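Local atomic coordinates of polyguluronate lyase (Corynebacterium sp., PDB entry 1UAI), a protein that probably cleaves the poly(alpha-L-guluronate) chains of alginate as a lyase, and folds as a jellyroll beta-sandwich. Residues Leu75-Asp80 / Glu84-Ser89; Glu159-Val164 / Lys170-Gly175; Ala198-Ser201 / Pro205-Ser208. All coordinates share one frame; numbering follows the deposited sequence.

Interaction 1 of 3, residues Leu75-Asp80 / Glu84-Ser89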
loop_
_atom_site.group_PDB
_atom_site.type_symbol
_atom_site.label_atom_id
_atom_site.label_comp_id
_atom_site.label_asym_id
_atom_site.label_seq_id
_atom_site.Cartn_x
_atom_site.Cartn_y
_atom_site.Cartn_z
ATOM N N LEU A 75 3.934 3.555 -0.963
ATOM C CA LEU A 75 4.440 4.548 -0.024
ATOM C C LEU A 75 4.800 3.876 1.299
ATOM O O LEU A 75 4.113 2.954 1.751
ATOM C CB LEU A 75 3.385 5.626 0.225
ATOM C CG LEU A 75 2.911 6.412 -0.999
ATOM C CD1 LEU A 75 1.729 7.293 -0.613
ATOM C CD2 LEU A 75 4.051 7.249 -1.556
ATOM N N ARG A 76 5.880 4.354 1.908
ATOM C CA ARG A 76 6.381 3.841 3.180
ATOM C C ARG A 76 6.408 5.024 4.148
ATOM O O ARG A 76 7.009 6.061 3.857
ATOM C CB ARG A 76 7.786 3.274 2.967
ATOM C CG ARG A 76 8.335 2.423 4.097
ATOM C CD ARG A 76 8.870 3.230 5.270
ATOM N NE ARG A 76 9.728 2.384 6.095
ATOM C CZ ARG A 76 9.804 2.443 7.419
ATOM N NH1 ARG A 76 10.619 1.619 8.067
ATOM N NH2 ARG A 76 9.069 3.315 8.097
ATOM N N GLU A 77 5.759 4.869 5.297
ATOM C CA GLU A 77 5.667 5.947 6.277
ATOM C C GLU A 77 6.998 6.467 6.805
ATOM O O GLU A 77 7.856 5.701 7.245
ATOM C CB GLU A 77 4.798 5.510 7.461
ATOM C CG GLU A 77 4.418 6.662 8.388
ATOM C CD GLU A 77 3.876 6.207 9.729
ATOM O OE1 GLU A 77 3.690 4.989 9.926
ATOM O OE2 GLU A 77 3.634 7.081 10.590
ATOM N N MET A 78 7.150 7.785 6.768
ATOM C CA MET A 78 8.346 8.446 7.265
ATOM C C MET A 78 7.891 9.437 8.332
ATOM O O MET A 78 6.704 9.518 8.651
ATOM C CB MET A 78 9.056 9.186 6.130
ATOM C CG MET A 78 9.470 8.302 4.961
ATOM S SD MET A 78 10.765 7.096 5.360
ATOM C CE MET A 78 12.233 8.131 5.235
ATOM N N THR A 79 8.835 10.183 8.889
ATOM C CA THR A 79 8.507 11.166 9.910
ATOM C C THR A 79 9.534 12.294 9.885
ATOM O O THR A 79 10.555 12.193 9.205
ATOM C CB THR A 79 8.460 10.510 11.312
ATOM O OG1 THR A 79 7.929 11.445 12.258
ATOM C CG2 THR A 79 9.846 10.074 11.755
ATOM N N ASP A 80 9.245 13.369 10.615
ATOM C CA ASP A 80 10.121 14.536 10.685
ATOM C C ASP A 80 10.375 15.116 9.296
ATOM O O ASP A 80 11.517 15.223 8.849
ATOM C CB ASP A 80 11.450 14.169 11.356
ATOM C CG ASP A 80 12.360 15.370 11.542
ATOM O OD1 ASP A 80 11.867 16.423 11.996
ATOM O OD2 ASP A 80 13.568 15.259 11.243
ATOM N N GLU A 84 13.183 10.701 8.178
ATOM C CA GLU A 84 13.520 9.397 8.732
ATOM C C GLU A 84 12.351 8.430 8.713
ATOM O O GLU A 84 11.194 8.832 8.590
ATOM C CB GLU A 84 14.050 9.540 10.163
ATOM C CG GLU A 84 13.109 10.227 11.128
ATOM C CD GLU A 84 13.648 10.232 12.546
ATOM O OE1 GLU A 84 14.785 10.707 12.748
ATOM O OE2 GLU A 84 12.935 9.761 13.458
ATOM N N LYS A 85 12.668 7.147 8.830
ATOM C CA LYS A 85 11.658 6.101 8.823
ATOM C C LYS A 85 10.788 6.144 10.070
ATOM O O LYS A 85 11.287 6.321 11.183
ATOM C CB LYS A 85 12.329 4.730 8.726
ATOM C CG LYS A 85 13.131 4.514 7.455
ATOM C CD LYS A 85 13.836 3.168 7.477
ATOM C CE LYS A 85 14.654 2.951 6.215
ATOM N NZ LYS A 85 15.378 1.651 6.246
ATOM N N ALA A 86 9.484 5.985 9.881
ATOM C CA ALA A 86 8.560 5.975 11.001
ATOM C C ALA A 86 8.696 4.640 11.720
ATOM O O ALA A 86 8.965 3.610 11.100
ATOM C CB ALA A 86 7.133 6.166 10.510
ATOM N N SER A 87 8.517 4.678 13.034
ATOM C CA SER A 87 8.601 3.498 13.879
ATOM C C SER A 87 7.815 3.808 15.145
ATOM O O SER A 87 8.227 4.651 15.942
ATOM C CB SER A 87 10.059 3.206 14.234
ATOM O OG SER A 87 10.149 2.112 15.129
ATOM N N TRP A 88 6.681 3.143 15.335
ATOM C CA TRP A 88 5.880 3.408 16.517
ATOM C C TRP A 88 5.397 2.168 17.255
ATOM O O TRP A 88 5.354 1.058 16.715
ATOM C CB TRP A 88 4.689 4.320 16.177
ATOM C CG TRP A 88 4.033 4.041 14.859
ATOM C CD1 TRP A 88 4.333 4.613 13.655
ATOM C CD2 TRP A 88 2.975 3.109 14.608
ATOM N NE1 TRP A 88 3.525 4.098 12.671
ATOM C CE2 TRP A 88 2.683 3.172 13.227
ATOM C CE3 TRP A 88 2.244 2.227 15.416
ATOM C CZ2 TRP A 88 1.693 2.383 12.633
ATOM C CZ3 TRP A 88 1.257 1.442 14.824
ATOM C CH2 TRP A 88 0.992 1.527 13.444
ATOM N N SER A 89 5.037 2.393 18.512
ATOM C CA SER A 89 4.572 1.360 19.423
ATOM C C SER A 89 3.097 1.024 19.277
ATOM O O SER A 89 2.287 1.877 18.926
ATOM C CB SER A 89 4.844 1.810 20.860
ATOM O OG SER A 89 4.184 0.982 21.799
HETATM O O HOH W 1 10.720 1.509 10.911
#
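E77 reaches W88 across the hairpin through a first torsion that sets CG trans to its own backbone N (chi1 -168°) and a chain that stays extended to the carboxylate. W88 holds CG between its backbone N and carbonyl carbon (chi1 39°), which turns the indole edge to meet it. The bond from W88 NE1 to E77 OE1 is 2.9 Å long and almost straight; it lies in the indole plane and meets the syn side of the oxygen, while carboxylate and ring planes stand 51° apart. A86 CB packs against the carboxylate, 3.3 Å from E77 CD. Three partners share this buried carboxylate: OE1 also accepts from the F190 backbone, and OE2 is bonded to H223 NE2, so its orientation is fixed.

R76 bends at chi2 and crosses K85 at about a right angle. K85 CB lies over one face of the guanidinium, 3.6 Å from R76 NH2. The same NH2 donates to A86 O at 3.0 Å, in the carbonyl plane and on a lone pair, and to the carbonyl of E77, which also takes A86 N at 3.1 Å. Water 1 joins R76 NH1 to A86 O. Nearer the turn, T79 N gives E84 O a 2.7 Å bond that completes the hydrogen-bonded pair with E84 N and T79 O, while T79 CG2 packs on E84 CG. M78 SD rests 3.7 Å from K85 CA.

This short hairpin sits on strand 72-79, which bonds to K17 of strand 16-20 through R76, to D15, just before that strand, through M78, and to strand 189-192 through L75 and E77; W88 stacks on H95, and E77 touches V221 of strand 211-223.

Interaction 2 of 3, residues Glu159-Val164 / Lys170-Gly175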
loop_
_atom_site.group_PDB
_atom_site.type_symbol
_atom_site.label_atom_id
_atom_site.label_comp_id
_atom_site.label_asym_id
_atom_site.label_seq_id
_atom_site.Cartn_x
_atom_site.Cartn_y
_atom_site.Cartn_z
ATOM N N GLU A 159 -13.192 3.422 1.944
ATOM C CA GLU A 159 -12.393 4.076 2.960
ATOM C C GLU A 159 -11.947 3.038 3.976
ATOM O O GLU A 159 -12.771 2.365 4.596
ATOM C CB GLU A 159 -13.201 5.178 3.650
ATOM C CG GLU A 159 -12.414 5.966 4.686
ATOM C CD GLU A 159 -13.166 7.187 5.180
ATOM O OE1 GLU A 159 -13.413 8.102 4.367
ATOM O OE2 GLU A 159 -13.515 7.233 6.376
ATOM N N GLY A 160 -10.636 2.893 4.120
ATOM C CA GLY A 160 -10.106 1.953 5.083
ATOM C C GLY A 160 -9.479 2.723 6.223
ATOM O O GLY A 160 -9.061 3.871 6.055
ATOM N N LYS A 161 -9.430 2.106 7.395
ATOM C CA LYS A 161 -8.818 2.755 8.539
ATOM C C LYS A 161 -8.204 1.757 9.500
ATOM O O LYS A 161 -8.789 0.712 9.788
ATOM C CB LYS A 161 -9.835 3.613 9.304
ATOM C CG LYS A 161 -9.230 4.342 10.507
ATOM C CD LYS A 161 -10.188 5.339 11.148
ATOM C CE LYS A 161 -11.367 4.656 11.820
ATOM N NZ LYS A 161 -12.231 5.638 12.537
ATOM N N PHE A 162 -7.002 2.082 9.963
ATOM C CA PHE A 162 -6.297 1.284 10.958
ATOM C C PHE A 162 -6.187 2.186 12.183
ATOM O O PHE A 162 -5.800 3.349 12.058
ATOM C CB PHE A 162 -4.853 0.980 10.549
ATOM C CG PHE A 162 -4.697 -0.018 9.441
ATOM C CD1 PHE A 162 -5.025 -1.357 9.624
ATOM C CD2 PHE A 162 -4.112 0.369 8.241
ATOM C CE1 PHE A 162 -4.763 -2.297 8.626
ATOM C CE2 PHE A 162 -3.847 -0.559 7.239
ATOM C CZ PHE A 162 -4.170 -1.895 7.431
ATOM N N VAL A 163 -6.528 1.663 13.354
ATOM C CA VAL A 163 -6.369 2.417 14.594
ATOM C C VAL A 163 -5.650 1.464 15.538
ATOM O O VAL A 163 -6.172 0.399 15.870
ATOM C CB VAL A 163 -7.711 2.839 15.234
ATOM C CG1 VAL A 163 -7.446 3.578 16.542
ATOM C CG2 VAL A 163 -8.487 3.734 14.287
ATOM N N VAL A 164 -4.441 1.837 15.940
ATOM C CA VAL A 164 -3.650 1.006 16.837
ATOM C C VAL A 164 -3.469 1.696 18.179
ATOM O O VAL A 164 -3.019 2.842 18.246
ATOM C CB VAL A 164 -2.250 0.709 16.250
ATOM C CG1 VAL A 164 -1.536 -0.320 17.118
ATOM C CG2 VAL A 164 -2.373 0.216 14.820
ATOM N N LYS A 170 -7.498 -2.069 15.382
ATOM C CA LYS A 170 -8.886 -2.072 14.932
ATOM C C LYS A 170 -8.841 -1.711 13.450
ATOM O O LYS A 170 -8.254 -0.694 13.083
ATOM C CB LYS A 170 -9.696 -1.021 15.689
ATOM C CG LYS A 170 -9.794 -1.247 17.187
ATOM C CD LYS A 170 -10.717 -2.401 17.515
ATOM C CE LYS A 170 -10.983 -2.485 19.008
ATOM N NZ LYS A 170 -12.017 -3.511 19.317
ATOM N N VAL A 171 -9.451 -2.539 12.608
ATOM C CA VAL A 171 -9.448 -2.298 11.168
ATOM C C VAL A 171 -10.872 -2.068 10.672
ATOM O O VAL A 171 -11.759 -2.891 10.904
ATOM C CB VAL A 171 -8.823 -3.489 10.411
ATOM C CG1 VAL A 171 -8.570 -3.105 8.964
ATOM C CG2 VAL A 171 -7.528 -3.914 11.089
ATOM N N TYR A 172 -11.073 -0.947 9.984
ATOM C CA TYR A 172 -12.386 -0.553 9.478
ATOM C C TYR A 172 -12.459 -0.487 7.957
ATOM O O TYR A 172 -11.470 -0.192 7.286
ATOM C CB TYR A 172 -12.754 0.832 10.022
ATOM C CG TYR A 172 -12.745 0.940 11.525
ATOM C CD1 TYR A 172 -13.927 0.851 12.255
ATOM C CD2 TYR A 172 -11.551 1.128 12.220
ATOM C CE1 TYR A 172 -13.924 0.944 13.643
ATOM C CE2 TYR A 172 -11.535 1.223 13.607
ATOM C CZ TYR A 172 -12.725 1.130 14.312
ATOM O OH TYR A 172 -12.717 1.208 15.684
ATOM N N TYR A 173 -13.656 -0.741 7.437
ATOM C CA TYR A 173 -13.948 -0.686 6.007
ATOM C C TYR A 173 -15.251 0.105 5.913
ATOM O O TYR A 173 -16.284 -0.318 6.443
ATOM C CB TYR A 173 -14.137 -2.095 5.448
ATOM C CG TYR A 173 -14.650 -2.155 4.025
ATOM C CD1 TYR A 173 -13.803 -1.943 2.937
ATOM C CD2 TYR A 173 -15.982 -2.477 3.770
ATOM C CE1 TYR A 173 -14.275 -2.062 1.626
ATOM C CE2 TYR A 173 -16.461 -2.596 2.471
ATOM C CZ TYR A 173 -15.604 -2.392 1.405
ATOM O OH TYR A 173 -16.072 -2.554 0.120
ATOM N N ASN A 174 -15.188 1.254 5.251
ATOM C CA ASN A 174 -16.336 2.141 5.114
ATOM C C ASN A 174 -17.025 2.406 6.451
ATOM O O ASN A 174 -18.254 2.384 6.557
ATOM C CB ASN A 174 -17.327 1.599 4.079
ATOM C CG ASN A 174 -16.796 1.714 2.663
ATOM O OD1 ASN A 174 -15.937 2.555 2.383
ATOM N ND2 ASN A 174 -17.309 0.885 1.762
ATOM N N GLY A 175 -16.208 2.655 7.471
ATOM C CA GLY A 175 -16.717 2.964 8.796
ATOM C C GLY A 175 -17.116 1.808 9.691
ATOM O O GLY A 175 -17.399 2.017 10.871
HETATM O O HOH W 2 -13.357 3.000 7.355
#
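K161 and Y172 run side by side from a hydrogen-bonded antiparallel pair, and the lysine bends at chi3 (68°) to bring its end over the ring. CE sits 3.6 Å from Y172 CD2 as a CH-pi contact, and K161 NZ lies 4.7 Å from the ring centroid, 13° off the normal, a cation-pi contact. V163 CG2 adds an oblique touch at Y172 CE2. This face is partly open to solvent, though the lysine and tyrosine are closely applied to each other.

On the other face F162 and V171 are buried: the valine meets the ring edge, with F162 CD1 3.9 Å from V171 CG2, and F128 meets the F162 ring edge-to-face. Between the faces, paired backbone bonds join K161 to Y172 and V163 to K170. At the strand's end, exposed N174 continues the pattern with its side chain: its OD1 takes E159 N at 2.9 Å while its own N gives E159 O a 2.7 Å bond. Water 2 bridges E159 O to G175 N.

The hairpin lies within the seven-stranded antiparallel sheet, strand 158-165 beside strand 95-105, where R100 forms a salt bridge with E159, and strand 168-173 beside strand 176-182 at one edge of the sheet.

Interaction 3 of 3, residues Ala198-Ser201 / Pro205-Ser208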
loop_
_atom_site.group_PDB
_atom_site.type_symbol
_atom_site.label_atom_id
_atom_site.label_comp_id
_atom_site.label_asym_id
_atom_site.label_seq_id
_atom_site.Cartn_x
_atom_site.Cartn_y
_atom_site.Cartn_z
ATOM N N ALA A 198 2.184 -11.237 -7.088
ATOM C CA ALA A 198 2.419 -12.165 -8.180
ATOM C C ALA A 198 3.662 -11.720 -8.930
ATOM O O ALA A 198 3.953 -10.525 -9.009
ATOM C CB ALA A 198 1.218 -12.194 -9.123
ATOM N N ASN A 199 4.417 -12.685 -9.441
ATOM C CA ASN A 199 5.600 -12.382 -10.229
ATOM C C ASN A 199 5.629 -13.363 -11.394
ATOM O O ASN A 199 4.670 -14.108 -11.605
ATOM C CB ASN A 199 6.885 -12.459 -9.387
ATOM C CG ASN A 199 7.051 -13.782 -8.684
ATOM O OD1 ASN A 199 6.744 -14.831 -9.237
ATOM N ND2 ASN A 199 7.565 -13.741 -7.459
ATOM N N CYS A 200 6.711 -13.371 -12.159
ATOM C CA CYS A 200 6.773 -14.252 -13.315
ATOM C C CYS A 200 6.841 -15.746 -13.019
ATOM O O CYS A 200 6.710 -16.566 -13.928
ATOM C CB CYS A 200 7.917 -13.804 -14.225
ATOM S SG CYS A 200 7.543 -12.166 -14.935
ATOM N N SER A 201 7.021 -16.107 -11.753
ATOM C CA SER A 201 7.070 -17.518 -11.390
ATOM C C SER A 201 5.661 -18.087 -11.231
ATOM O O SER A 201 5.453 -19.287 -11.414
ATOM C CB SER A 201 7.845 -17.721 -10.083
ATOM O OG SER A 201 7.061 -17.373 -8.954
ATOM N N PRO A 205 1.271 -13.653 -18.796
ATOM C CA PRO A 205 2.631 -13.532 -19.326
ATOM C C PRO A 205 3.567 -12.705 -18.450
ATOM O O PRO A 205 3.126 -11.908 -17.618
ATOM C CB PRO A 205 2.405 -12.878 -20.682
ATOM C CG PRO A 205 1.276 -11.946 -20.388
ATOM C CD PRO A 205 0.337 -12.812 -19.568
ATOM N N CYS A 206 4.866 -12.899 -18.644
ATOM C CA CYS A 206 5.862 -12.150 -17.895
ATOM C C CYS A 206 6.024 -10.848 -18.666
ATOM O O CYS A 206 6.953 -10.677 -19.460
ATOM C CB CYS A 206 7.170 -12.928 -17.854
ATOM S SG CYS A 206 8.422 -12.188 -16.766
ATOM N N SER A 207 5.104 -9.927 -18.411
ATOM C CA SER A 207 5.065 -8.659 -19.117
ATOM C C SER A 207 4.615 -7.499 -18.242
ATOM O O SER A 207 3.899 -7.691 -17.257
ATOM C CB SER A 207 4.110 -8.812 -20.303
ATOM O OG SER A 207 3.709 -7.567 -20.837
ATOM N N SER A 208 5.022 -6.292 -18.616
ATOM C CA SER A 208 4.643 -5.105 -17.865
ATOM C C SER A 208 3.163 -4.790 -18.056
ATOM O O SER A 208 2.622 -3.918 -17.380
ATOM C CB SER A 208 5.498 -3.908 -18.287
ATOM O OG SER A 208 6.848 -4.090 -17.900
#
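A covalent bond is the whole of this contact: C200 SG and C206 SG form a disulfide of 2.0 Å, and no hydrogen bond passes between the two loop segments. Its torsion about the S-S bond is 87°, close to the relaxed value near 90°, with the two CA atoms of C200 and C206 5.1 Å apart. The cysteines reach the bond differently. C200 turns SG beside its backbone N (chi1 -66°), whereas C206 carries SG trans to its own N (chi1 -173°), and C200 CB stays 3.8 Å from C206 CB.

Each half-cystine sits in a locally shaped turn. Before C200, N199 OD1 accepts from S201 N at 2.8 Å, an Asx turn, and from S201 OG at 2.6 Å, the latter in the carbonyl plane and on a lone pair; the amide is held further by N199 ND2 bonding to the carbonyl of G69. On the other side C206 is the centre of an inverse gamma turn, closed by a weak bond from S207 N to P205 O, and P205 itself follows a cis peptide bond.

The disulfide thus closes a small surface loop within the connection from strand 194-196 to strand 211-223. Both cysteines touch N61 in another loop, just beyond strand 54-59, and S208 OG bonds to the N61 side chain, while A198 packs on P107, just past strand 95-105.

In the fold
Along the chain the three contacts follow in series, in the order of their numbers. Interactions 1 and 2 have centres 19 Å apart and belong to different antiparallel sheets of the jellyroll sandwich: strand 72-79 lies in one, the hairpin of strands 158-165 and 168-173 in the other. They nevertheless touch: W88, in the loop after strand 84-85, links the first hairpin to the second sheet, W88 CZ3 packing 3.8 Å from V164 CG2. Interaction 3 stands on the other side of the chain's centre, its own centre 31 and 32 Å from those of interactions 1 and 2, in the disulfide-constrained surface loop leading from the first sheet into strand 211-223 of the second.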